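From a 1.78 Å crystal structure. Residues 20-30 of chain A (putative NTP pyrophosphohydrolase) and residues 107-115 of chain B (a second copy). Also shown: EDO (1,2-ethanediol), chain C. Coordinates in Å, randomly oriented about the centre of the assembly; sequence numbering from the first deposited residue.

Chain A (20-30) HPGADQPTAIP
Chain B, residues 107-115: GSFVEAGLE

The end of a helix leaves carbonyl groups free or only weakly bonded within it, and an extended segment from a neighbouring subunit can use them. In this pair of copies, residues 107-112 of chain B form the last turn and a half of a helix that begins earlier in the chain, while residues 20-30 of chain A form no regular helix or strand. Chain A runs with the helix from Gly A22 (CA-CA 4.5 Å to Glu B111) to Pro A26 (4.3 Å to Gly B113), then turns back past Ala B112 at Thr A27 (5.1 Å), and the Ile A29 side chain reaches Ser B108; together the stretches bury 512 Å².

Glu B111 has the most surface covered, 92 Å². Its CA-CB bond points sideways, and with chi1 m (-66°), chi2 t (-153°) and chi3 23°, its CG stands 3.5 Å from Pro A21 O and its OE1 3.6 Å from Pro A21 CB. The carboxylate oxygens are hydrogen-bonded elsewhere in the structure, so the charged end is satisfied despite burial. Pro A21 (-61/145, C-gamma exo), with 53 Å² covered, has its CA-CB bond sideways.

Ile A29, with 72 Å² covered, points toward the helix. In the m, t rotamer (chi1 -62°, chi2 167°) it extends CD1 to 3.5 Å from Ser B108 O and 4.0 Å from Ala B112 CB. The small alanine here offers a methyl group to a long, branched apolar chain.

Ala B112, with 51 Å² covered, also supplies the shorter of the two direct hydrogen bonds. Thr A27 N donates to Ala B112 O at 2.8 Å and 169°, and Ala B112 CA makes a CA-H...O contact of 3.4 Å with Thr A27 O. Thr A27 has phi/psi -144/128; its chi1 of -62° (m) lets OG1 donate to Gln A25 O at 2.9 Å. A weak bond from Ala A23 N to Val B110 O, 3.3 Å and 166°, adds a second anchor, and water 1 donates to Ala A23 O (3.0 Å) and Val B110 O (2.8 Å).

Gly B113 ends the helical geometry with phi/psi 66/31. Positive phi itself favours glycine, and crowding reinforces the choice: an ideal CB would clash with Ala A23 O at 2.7 Å and Gln A25 O at 2.8 Å. Pro A26 (-48/125, C-gamma exo) packs beside this glycine, its CG 3.5 Å from Gly B113 O and its CB 4.1 Å from Leu B114 CD2. It has no N-H and instead makes a CA-H...O contact, Pro A26 CA to Ala B112 O, 3.3 Å, the same oxygen that accepts from Thr A27 N.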

# COMPACT_ATOMS: atom_id res chain seq x y z
N HIS A 20 -2.61 19.14 -2.97
CA HIS A 20 -1.44 18.27 -2.80
C HIS A 20 -0.73 18.16 -4.15
O HIS A 20 -1.32 18.47 -5.20
CB HIS A 20 -1.83 16.89 -2.25
CG HIS A 20 -2.55 16.95 -0.95
ND1 HIS A 20 -1.92 17.17 0.25
CD2 HIS A 20 -3.87 16.81 -0.65
CE1 HIS A 20 -2.81 17.18 1.23
NE2 HIS A 20 -4.00 16.95 0.71
N PRO A 21 0.56 17.77 -4.12
CA PRO A 21 1.33 17.65 -5.35
C PRO A 21 0.75 16.65 -6.31
O PRO A 21 0.20 15.60 -5.89
CB PRO A 21 2.73 17.19 -4.86
CG PRO A 21 2.81 17.67 -3.44
CD PRO A 21 1.41 17.58 -2.91
N GLY A 22 0.87 16.96 -7.59
CA GLY A 22 0.53 16.04 -8.65
C GLY A 22 1.34 16.36 -9.89
O GLY A 22 1.46 17.51 -10.26
N ALA A 23 1.88 15.35 -10.55
CA ALA A 23 2.60 15.53 -11.83
C ALA A 23 1.76 15.12 -13.06
O ALA A 23 1.18 14.04 -13.09
CB ALA A 23 3.92 14.76 -11.82
N ASP A 24 1.75 15.99 -14.06
CA ASP A 24 1.05 15.75 -15.34
C ASP A 24 1.86 14.89 -16.30
O ASP A 24 1.29 14.24 -17.18
CB ASP A 24 0.77 17.08 -16.04
CG ASP A 24 -0.07 18.03 -15.20
OD1 ASP A 24 -0.83 17.55 -14.31
OD2 ASP A 24 0.03 19.25 -15.44
N GLN A 25 3.18 14.94 -16.13
CA GLN A 25 4.11 14.06 -16.81
C GLN A 25 4.77 13.16 -15.75
O GLN A 25 5.05 13.61 -14.64
CB GLN A 25 5.15 14.89 -17.54
CG GLN A 25 4.53 15.75 -18.61
CD GLN A 25 5.55 16.32 -19.54
OE1 GLN A 25 6.18 15.60 -20.32
NE2 GLN A 25 5.74 17.64 -19.47
N PRO A 26 5.02 11.89 -16.09
CA PRO A 26 5.78 11.02 -15.19
C PRO A 26 7.06 11.71 -14.70
O PRO A 26 7.85 12.18 -15.50
CB PRO A 26 6.06 9.79 -16.06
CG PRO A 26 4.90 9.77 -17.02
CD PRO A 26 4.67 11.20 -17.35
N THR A 27 7.22 11.78 -13.38
CA THR A 27 8.31 12.51 -12.73
C THR A 27 8.75 11.76 -11.47
O THR A 27 7.92 11.46 -10.64
CB THR A 27 7.87 13.92 -12.30
OG1 THR A 27 7.49 14.71 -13.44
CG2 THR A 27 9.01 14.63 -11.57
N ALA A 28 10.04 11.48 -11.33
CA ALA A 28 10.55 10.84 -10.11
C ALA A 28 10.18 11.68 -8.88
O ALA A 28 10.35 12.88 -8.90
CB ALA A 28 12.09 10.67 -10.16
N ILE A 29 9.73 11.04 -7.82
CA ILE A 29 9.38 11.74 -6.57
C ILE A 29 10.69 12.10 -5.83
O ILE A 29 11.52 11.22 -5.56
CB ILE A 29 8.45 10.86 -5.68
CG1 ILE A 29 7.13 10.55 -6.37
CG2 ILE A 29 8.16 11.57 -4.34
CD1 ILE A 29 6.34 9.45 -5.69
N PRO A 30 10.91 13.40 -5.52
CA PRO A 30 12.10 13.75 -4.70
C PRO A 30 12.20 12.99 -3.38
O PRO A 30 11.18 12.74 -2.75
CB PRO A 30 11.92 15.24 -4.43
CG PRO A 30 11.00 15.72 -5.54
CD PRO A 30 10.06 14.58 -5.76
N GLY B 107 -1.85 7.89 -3.95
CA GLY B 107 -1.34 9.27 -3.94
C GLY B 107 0.11 9.39 -4.36
O GLY B 107 0.52 10.38 -4.98
N SER B 108 0.90 8.40 -4.02
CA SER B 108 2.25 8.29 -4.52
C SER B 108 2.29 8.10 -6.05
O SER B 108 3.13 8.69 -6.71
CB SER B 108 3.04 7.20 -3.75
OG SER B 108 3.03 7.46 -2.35
N PHE B 109 1.42 7.24 -6.62
CA PHE B 109 1.29 7.21 -8.07
C PHE B 109 0.95 8.60 -8.59
O PHE B 109 1.57 9.05 -9.55
CB PHE B 109 0.27 6.17 -8.58
CG PHE B 109 0.79 4.76 -8.57
CD1 PHE B 109 1.64 4.31 -9.58
CD2 PHE B 109 0.49 3.90 -7.54
CE1 PHE B 109 2.13 3.04 -9.57
CE2 PHE B 109 0.98 2.62 -7.52
CZ PHE B 109 1.81 2.19 -8.54
N VAL B 110 -0.01 9.29 -7.96
CA VAL B 110 -0.39 10.65 -8.44
C VAL B 110 0.83 11.59 -8.40
O VAL B 110 1.06 12.40 -9.31
CB VAL B 110 -1.56 11.25 -7.60
CG1 VAL B 110 -1.73 12.83 -7.78
CG2 VAL B 110 -2.87 10.47 -7.87
N GLU B 111 1.61 11.51 -7.33
CA GLU B 111 2.74 12.44 -7.19
C GLU B 111 3.84 12.11 -8.20
O GLU B 111 4.54 12.99 -8.61
CB GLU B 111 3.29 12.44 -5.77
CG GLU B 111 2.29 12.98 -4.79
CD GLU B 111 2.88 13.62 -3.57
OE1 GLU B 111 4.07 14.06 -3.57
OE2 GLU B 111 2.10 13.71 -2.60
N ALA B 112 3.94 10.84 -8.59
CA ALA B 112 4.90 10.39 -9.60
C ALA B 112 4.37 10.66 -11.02
O ALA B 112 5.13 10.60 -11.98
CB ALA B 112 5.15 8.89 -9.44
N GLY B 113 3.06 10.92 -11.14
CA GLY B 113 2.43 11.06 -12.45
C GLY B 113 2.40 9.77 -13.27
O GLY B 113 2.47 9.81 -14.50
N LEU B 114 2.33 8.64 -12.57
CA LEU B 114 2.24 7.33 -13.21
C LEU B 114 0.87 6.72 -13.00
O LEU B 114 0.35 6.66 -11.85
CB LEU B 114 3.29 6.36 -12.66
CG LEU B 114 4.74 6.44 -13.10
CD1 LEU B 114 5.54 5.49 -12.18
CD2 LEU B 114 4.93 6.12 -14.58
N GLU B 115 0.29 6.22 -14.09
CA GLU B 115 -0.98 5.51 -14.03
C GLU B 115 -0.63 4.09 -13.65
O GLU B 115 0.24 3.48 -14.31
CB GLU B 115 -1.72 5.63 -15.37
CG GLU B 115 -2.25 7.02 -15.53
CD GLU B 115 -2.83 7.32 -16.88
OE1 GLU B 115 -2.98 6.40 -17.71
OE2 GLU B 115 -3.13 8.52 -17.09
C1 EDO C . 11.97 11.15 -14.74
O1 EDO C . 11.52 12.06 -13.73
C2 EDO C . 11.49 11.59 -16.13
O2 EDO C . 11.65 13.01 -16.27
O HOH W 1 -0.84 12.73 -11.31
O HOH W 2 0.44 11.60 -15.60
O HOH W 3 7.15 13.66 -8.73